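Peroxiredoxin 6 (Arenicola marina, PDB 2V2G) reduces peroxides as a thiol-dependent antioxidant enzyme, its substrates probably hydrogen peroxide and organic hydroperoxides, which would yield water and alcohols. Local coordinates at the benzoic acid site and the interface of chains A and B. Numbering follows the deposited sequence. Chains: chain A/B, Peroxiredoxin 6.

Contact 1 is the peroxidatic pocket of chain A with benzoic acid in it, and contact 2 is a patch of the two-fold interface beside it; their C-alpha centres lie about 14 Å apart. The centre of contact 2 is about 11 Å from A:Ser45, the engineered active-site residue. The two share no residue, but A:Phe41 of contact 2 directly precedes A:Thr42 of contact 1, and chain B supplies B:Pro187 to the pocket and residues 206-208, 210 and 212 to the interface. In the deposited dimer B:Pro187 lines part of the pocket, so pairing probably helps to complete it; symmetry repeats both contacts.

Contact 1: the benzoic acid site. Residues chain A 38, 42-45, 117, 128, 147; chain B 187. With BEZ (benzoic acid), chain C.
Four protein donors converge on one carboxylate oxygen, O2, of the benzoic acid. The amide N of A:Ser45 reaches benzoic acid O2 at 2.9 Å, A:Thr42 OG1 at 3.0 Å and A:Ser45 OG at 3.1 Å, while A:Arg128 NH2 adds a salt bridge at 2.9 Å, tilted 21° from the guanidinium plane. A:Thr42 OG1 stands between backbone N and carbonyl carbon (chi1 63°), turned to the carboxylate; water 1 touches it and A:Ser45 OG. Benzoic acid O1 takes the amide N of A:Val44 at 3.0 Å. Both amides belong to the first turn of helix 43-54, whose N-terminal end would favour negative charge. A:Pro43 suits that start, having no N-H to give. Around the phenyl ring lie B:Pro187 CD, 3.7 Å from benzoic acid C6, A:Thr42 CB, A:Pro38 CB and A:Ala147 CB, with the bent A:Glu117 chain near C4.

Further out, A:Ala147 O fixes the arginine side-on: NH2 meets it on a lone pair in the carbonyl plane, NE from above that plane. A:Arg128 NH1 points in plane to A:Ser45 OG at 2.9 Å. A:Val44 CG1, over the centre of one guanidinium face, and A:Pro38 CD, toward the rim of the other, help fix its orientation. A:Pro38, A:Thr42 and engineered position 45, naturally the peroxide-attacking cysteine, form the PxxxTxxC motif, joined by conserved A:Arg128. Benzoic acid, possibly acquired during preparation, occupies the pocket where peroxide is expected to be reduced.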
ATOM      1  N   PRO A  38      -1.789  15.746   1.801  1.00 24.00           N
ATOM      2  CA  PRO A  38      -2.611  16.540   2.750  1.00 24.36           C
ATOM      3  C   PRO A  38      -2.756  18.026   2.460  1.00 24.44           C
ATOM      4  O   PRO A  38      -3.864  18.539   2.487  1.00 24.86           O
ATOM      5  CB  PRO A  38      -1.957  16.253   4.115  1.00 24.81           C
ATOM      6  CG  PRO A  38      -1.179  15.007   3.904  1.00 28.05           C
ATOM      7  CD  PRO A  38      -0.699  15.018   2.498  1.00 25.37           C
ATOM      8  N   THR A  42       3.755  21.998   2.098  1.00 24.47           N
ATOM      9  CA  THR A  42       4.257  21.210   3.206  1.00 25.99           C
ATOM     10  C   THR A  42       5.372  20.302   2.711  1.00 25.73           C
ATOM     11  O   THR A  42       5.415  19.952   1.508  1.00 25.86           O
ATOM     12  CB  THR A  42       3.129  20.440   3.872  1.00 27.09           C
ATOM     13  OG1 THR A  42       2.591  19.523   2.908  1.00 27.40           O
ATOM     14  CG2 THR A  42       2.088  21.396   4.417  1.00 29.09           C
ATOM     15  N   PRO A  43       6.333  19.980   3.620  1.00 26.71           N
ATOM     16  CA  PRO A  43       7.652  19.446   3.192  1.00 25.46           C
ATOM     17  C   PRO A  43       7.625  18.043   2.601  1.00 24.46           C
ATOM     18  O   PRO A  43       8.166  17.805   1.516  1.00 24.57           O
ATOM     19  CB  PRO A  43       8.524  19.553   4.464  1.00 24.87           C
ATOM     20  CG  PRO A  43       7.549  19.617   5.594  1.00 26.40           C
ATOM     21  CD  PRO A  43       6.322  20.334   5.060  1.00 26.57           C
ATOM     22  N   VAL A  44       7.079  17.065   3.319  1.00 22.77           N
ATOM     23  CA  VAL A  44       7.025  15.678   2.739  1.00 23.20           C
ATOM     24  C   VAL A  44       6.297  15.652   1.401  1.00 23.23           C
ATOM     25  O   VAL A  44       6.740  15.017   0.475  1.00 23.53           O
ATOM     26  CB  VAL A  44       6.434  14.629   3.744  1.00 23.24           C
ATOM     27  CG1 VAL A  44       6.104  13.268   3.042  1.00 24.56           C
ATOM     28  CG2 VAL A  44       7.440  14.482   4.951  1.00 25.12           C
ATOM     29  N   SER A  45       5.169  16.357   1.357  1.00 22.68           N
ATOM     30  CA  SER A  45       4.352  16.447   0.144  1.00 23.59           C
ATOM     31  C   SER A  45       5.190  16.976  -1.015  1.00 23.19           C
ATOM     32  O   SER A  45       5.071  16.471  -2.161  1.00 24.14           O
ATOM     33  CB  SER A  45       3.156  17.330   0.335  1.00 24.79           C
ATOM     34  OG  SER A  45       2.242  16.764   1.274  1.00 23.95           O
ATOM     35  N   GLU A 117      -4.470  15.166  10.473  1.00 26.11           N
ATOM     36  CA  GLU A 117      -4.154  16.483   9.896  1.00 26.53           C
ATOM     37  C   GLU A 117      -5.460  17.117   9.454  1.00 25.94           C
ATOM     38  O   GLU A 117      -6.145  16.578   8.583  1.00 26.27           O
ATOM     39  CB  GLU A 117      -3.192  16.417   8.710  1.00 26.38           C
ATOM     40  CG  GLU A 117      -1.803  16.019   9.097  1.00 31.67           C
ATOM     41  CD  GLU A 117      -1.216  16.919  10.170  1.00 33.78           C
ATOM     42  OE1 GLU A 117      -1.331  18.172  10.011  1.00 33.77           O
ATOM     43  OE2 GLU A 117      -0.628  16.400  11.167  1.00 33.83           O
ATOM     44  N   ARG A 128      -2.178  10.373   2.363  1.00 24.60           N
ATOM     45  CA  ARG A 128      -1.311  10.115   1.255  1.00 24.08           C
ATOM     46  C   ARG A 128      -1.773   8.826   0.584  1.00 25.04           C
ATOM     47  O   ARG A 128      -1.276   7.711   0.846  1.00 24.24           O
ATOM     48  CB  ARG A 128       0.113  10.002   1.758  1.00 22.88           C
ATOM     49  CG  ARG A 128       0.697  11.267   2.319  1.00 22.79           C
ATOM     50  CD  ARG A 128       2.154  11.165   2.689  1.00 22.79           C
ATOM     51  NE  ARG A 128       2.493  12.296   3.544  1.00 25.49           N
ATOM     52  CZ  ARG A 128       2.595  13.570   3.177  1.00 25.05           C
ATOM     53  NH1 ARG A 128       2.538  13.911   1.914  1.00 23.94           N
ATOM     54  NH2 ARG A 128       2.691  14.507   4.101  1.00 25.25           N
ATOM     55  N   ALA A 147      -0.386  11.187   6.877  1.00 21.82           N
ATOM     56  CA  ALA A 147       0.410  12.360   6.594  1.00 24.10           C
ATOM     57  C   ALA A 147       1.861  12.239   7.071  1.00 22.75           C
ATOM     58  O   ALA A 147       2.753  12.829   6.519  1.00 23.58           O
ATOM     59  CB  ALA A 147      -0.265  13.585   7.218  1.00 22.79           C
TER
ATOM     60  N   PRO B 187       5.149  21.069   9.882  1.00 29.39           N
ATOM     61  CA  PRO B 187       4.845  22.482   9.762  1.00 30.28           C
ATOM     62  C   PRO B 187       4.466  23.122  11.090  1.00 30.14           C
ATOM     63  O   PRO B 187       4.792  24.273  11.319  1.00 31.57           O
ATOM     64  CB  PRO B 187       3.620  22.499   8.833  1.00 31.42           C
ATOM     65  CG  PRO B 187       3.700  21.254   8.054  1.00 32.71           C
ATOM     66  CD  PRO B 187       4.293  20.255   8.987  1.00 30.84           C
TER
HETATM   67  C   BEZ C1222       4.190  17.203   5.172  1.00 26.04           C
HETATM   68  O1  BEZ C1222       5.354  17.351   5.762  1.00 25.23           O
HETATM   69  O2  BEZ C1222       3.916  17.082   3.903  1.00 19.05           O
HETATM   70  C1  BEZ C1222       3.101  17.236   6.181  1.00 27.89           C
HETATM   71  C2  BEZ C1222       1.821  17.589   5.797  1.00 28.83           C
HETATM   72  C3  BEZ C1222       0.834  17.629   6.742  1.00 29.04           C
HETATM   73  C4  BEZ C1222       1.145  17.377   8.080  1.00 29.46           C
HETATM   74  C5  BEZ C1222       2.432  16.993   8.481  1.00 31.69           C
HETATM   75  C6  BEZ C1222       3.432  16.934   7.516  1.00 29.12           C
HETATM   76  O   HOH W   1       0.826  17.828   3.128  1.00 38.18           O

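Contact 2: the interface of chains A and B. Residues chain A 41, 79, 82-83, 86; chain B 206-208, 210, 212.
Helix 74-88 of chain A, in regular helical geometry, meets an irregular segment of chain B in which B:Val206 is extended, B:Pro207 and B:Ser208 turn, and B:Lys210 is extended again, while A:Phe41 has the left-handed backbone conformation.

A:Asp83 is the centre of the polar contact. Its CG stands anti to its carbonyl carbon, and the short carboxylate projects from the helix into the turn. A:Asp83 OD1 uses its syn lone pair for the amide N of B:Ser208, 2.8 Å away. A:Asp83 OD2 accepts twice: B:Ser208 OG comes to its syn lone pair at 2.7 Å, and B:Tyr212 OH to its anti lone pair, also at 2.7 Å. Serine suits this place because its OG, in the crowded position between backbone N and carbonyl carbon (chi1 68°), lies alongside its own N-H, so one residue holds both carboxylate oxygens. Tyrosine is long enough to bring a hydroxyl from the other side, its ring 37° from the carboxylate plane. One face of the B:Tyr212 ring lies against the carbonyl O of A:Phe41, 3.3 Å above its plane and toward the rim.

B:Pro207 slides past A:Asp83 and sets its rigid ring against the helix, with CD 3.8 Å from A:Cys86 CB. B:Lys210 runs extended to CE, which sits over the centre of the A:Phe41 ring at 3.6 Å, a CH-pi contact that uses the lysine's aliphatic length. The chain then bends at chi4 (-69°) and carries NZ to water 3, which also binds A:Glu79 OE1. A:Glu79 OE2 and B:Lys210 NZ, 4.8 Å apart, are not in direct contact. Water 2 bridges A:Glu79 OE2 to the carbonyl O of B:Ser208.

Repeated by the two-fold axis, this patch helps to hold the deposited dimer together and ties the partner's C-terminal region to the loop leading into the active site.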
ATOM      1  N   PHE A  41       2.394  23.292   0.024  1.00 24.54           N
ATOM      2  CA  PHE A  41       3.343  24.038   0.838  1.00 24.15           C
ATOM      3  C   PHE A  41       3.663  23.315   2.168  1.00 23.58           C
ATOM      4  O   PHE A  41       3.773  23.963   3.242  1.00 23.87           O
ATOM      5  CB  PHE A  41       2.899  25.507   1.134  1.00 25.07           C
ATOM      6  CG  PHE A  41       2.517  26.348  -0.090  1.00 24.90           C
ATOM      7  CD1 PHE A  41       3.477  26.806  -0.999  1.00 23.64           C
ATOM      8  CD2 PHE A  41       1.193  26.697  -0.321  1.00 26.84           C
ATOM      9  CE1 PHE A  41       3.128  27.575  -2.100  1.00 25.80           C
ATOM     10  CE2 PHE A  41       0.843  27.472  -1.412  1.00 25.82           C
ATOM     11  CZ  PHE A  41       1.823  27.921  -2.309  1.00 24.79           C
ATOM     12  N   GLU A  79       1.043  27.862  -7.666  1.00 25.26           N
ATOM     13  CA  GLU A  79       2.170  28.499  -7.000  1.00 24.83           C
ATOM     14  C   GLU A  79       3.100  27.463  -6.377  1.00 23.95           C
ATOM     15  O   GLU A  79       4.313  27.489  -6.553  1.00 25.05           O
ATOM     16  CB  GLU A  79       1.703  29.426  -5.901  1.00 24.10           C
ATOM     17  CG  GLU A  79       2.858  30.208  -5.277  1.00 26.29           C
ATOM     18  CD  GLU A  79       2.448  31.122  -4.128  1.00 27.99           C
ATOM     19  OE1 GLU A  79       1.263  31.123  -3.734  1.00 31.84           O
ATOM     20  OE2 GLU A  79       3.346  31.826  -3.603  1.00 34.96           O
ATOM     21  N   GLU A  82       5.759  25.407  -8.450  1.00 23.37           N
ATOM     22  CA  GLU A  82       7.110  25.956  -8.679  1.00 24.26           C
ATOM     23  C   GLU A  82       8.111  25.466  -7.623  1.00 24.35           C
ATOM     24  O   GLU A  82       9.293  25.249  -7.931  1.00 25.52           O
ATOM     25  CB  GLU A  82       7.069  27.480  -8.700  1.00 24.09           C
ATOM     26  CG  GLU A  82       6.287  28.075  -9.883  1.00 26.69           C
ATOM     27  CD  GLU A  82       6.655  27.435 -11.251  1.00 31.67           C
ATOM     28  OE1 GLU A  82       7.843  27.463 -11.619  1.00 32.18           O
ATOM     29  OE2 GLU A  82       5.771  26.900 -11.959  1.00 34.72           O
ATOM     30  N   ASP A  83       7.652  25.300  -6.391  1.00 23.56           N
ATOM     31  CA  ASP A  83       8.467  24.742  -5.318  1.00 24.98           C
ATOM     32  C   ASP A  83       8.730  23.254  -5.594  1.00 25.03           C
ATOM     33  O   ASP A  83       9.852  22.762  -5.403  1.00 25.01           O
ATOM     34  CB  ASP A  83       7.784  24.895  -3.952  1.00 24.75           C
ATOM     35  CG  ASP A  83       7.702  26.345  -3.438  1.00 25.35           C
ATOM     36  OD1 ASP A  83       8.218  27.324  -4.066  1.00 25.20           O
ATOM     37  OD2 ASP A  83       7.078  26.476  -2.359  1.00 27.81           O
ATOM     38  N   CYS A  86      11.339  22.821  -8.269  1.00 27.61           N
ATOM     39  CA  CYS A  86      12.645  23.135  -7.710  1.00 28.04           C
ATOM     40  C   CYS A  86      13.277  21.918  -7.010  1.00 27.69           C
ATOM     41  O   CYS A  86      14.412  21.531  -7.287  1.00 26.72           O
ATOM     42  CB  CYS A  86      12.463  24.274  -6.716  1.00 28.68           C
ATOM     43  SG  CYS A  86      13.978  24.824  -5.962  1.00 34.83           S
TER
ATOM     44  N   VAL B 206      12.967  28.018  -1.221  1.00 27.26           N
ATOM     45  CA  VAL B 206      12.146  27.636  -2.364  1.00 26.61           C
ATOM     46  C   VAL B 206      11.559  28.865  -3.062  1.00 25.93           C
ATOM     47  O   VAL B 206      11.525  29.963  -2.471  1.00 25.48           O
ATOM     48  CB  VAL B 206      11.012  26.649  -1.918  1.00 25.86           C
ATOM     49  CG1 VAL B 206      11.606  25.318  -1.475  1.00 24.65           C
ATOM     50  CG2 VAL B 206      10.171  27.256  -0.794  1.00 26.78           C
ATOM     51  N   PRO B 207      11.177  28.741  -4.354  1.00 25.98           N
ATOM     52  CA  PRO B 207      10.681  29.930  -5.095  1.00 26.73           C
ATOM     53  C   PRO B 207       9.536  30.719  -4.426  1.00 26.27           C
ATOM     54  O   PRO B 207       9.461  31.945  -4.592  1.00 26.30           O
ATOM     55  CB  PRO B 207      10.236  29.361  -6.456  1.00 26.79           C
ATOM     56  CG  PRO B 207      10.837  28.024  -6.561  1.00 27.78           C
ATOM     57  CD  PRO B 207      11.287  27.546  -5.214  1.00 25.20           C
ATOM     58  N   SER B 208       8.667  30.032  -3.670  1.00 25.31           N
ATOM     59  CA  SER B 208       7.550  30.697  -2.988  1.00 26.10           C
ATOM     60  C   SER B 208       7.985  31.611  -1.859  1.00 26.21           C
ATOM     61  O   SER B 208       7.193  32.424  -1.405  1.00 27.74           O
ATOM     62  CB  SER B 208       6.538  29.710  -2.435  1.00 25.25           C
ATOM     63  OG  SER B 208       7.060  28.944  -1.355  1.00 25.41           O
ATOM     64  N   LYS B 210       8.500  30.621   1.142  1.00 24.90           N
ATOM     65  CA  LYS B 210       7.924  30.232   2.425  1.00 25.20           C
ATOM     66  C   LYS B 210       8.992  29.406   3.159  1.00 26.34           C
ATOM     67  O   LYS B 210       9.972  28.950   2.544  1.00 28.61           O
ATOM     68  CB  LYS B 210       6.608  29.450   2.253  1.00 24.37           C
ATOM     69  CG  LYS B 210       5.560  30.212   1.481  1.00 24.65           C
ATOM     70  CD  LYS B 210       4.333  29.418   1.271  1.00 24.84           C
ATOM     71  CE  LYS B 210       3.330  30.175   0.423  1.00 22.74           C
ATOM     72  NZ  LYS B 210       2.724  31.362   1.094  1.00 25.66           N
ATOM     73  N   TYR B 212       8.797  26.419   4.935  1.00 24.31           N
ATOM     74  CA  TYR B 212       8.333  25.083   5.334  1.00 24.20           C
ATOM     75  C   TYR B 212       9.247  23.900   4.968  1.00 23.87           C
ATOM     76  O   TYR B 212       9.059  22.809   5.502  1.00 23.92           O
ATOM     77  CB  TYR B 212       6.933  24.812   4.734  1.00 23.38           C
ATOM     78  CG  TYR B 212       6.968  24.692   3.226  1.00 22.21           C
ATOM     79  CD1 TYR B 212       7.230  23.468   2.633  1.00 23.28           C
ATOM     80  CD2 TYR B 212       6.708  25.775   2.412  1.00 23.04           C
ATOM     81  CE1 TYR B 212       7.277  23.332   1.283  1.00 23.28           C
ATOM     82  CE2 TYR B 212       6.753  25.661   1.045  1.00 22.34           C
ATOM     83  CZ  TYR B 212       7.017  24.399   0.487  1.00 21.93           C
ATOM     84  OH  TYR B 212       7.059  24.241  -0.867  1.00 23.29           O
TER
HETATM   85  O   HOH W   2       4.584  32.925  -1.235  1.00 42.61           O
HETATM   86  O   HOH W   3       0.745  31.745  -1.156  1.00 48.32           O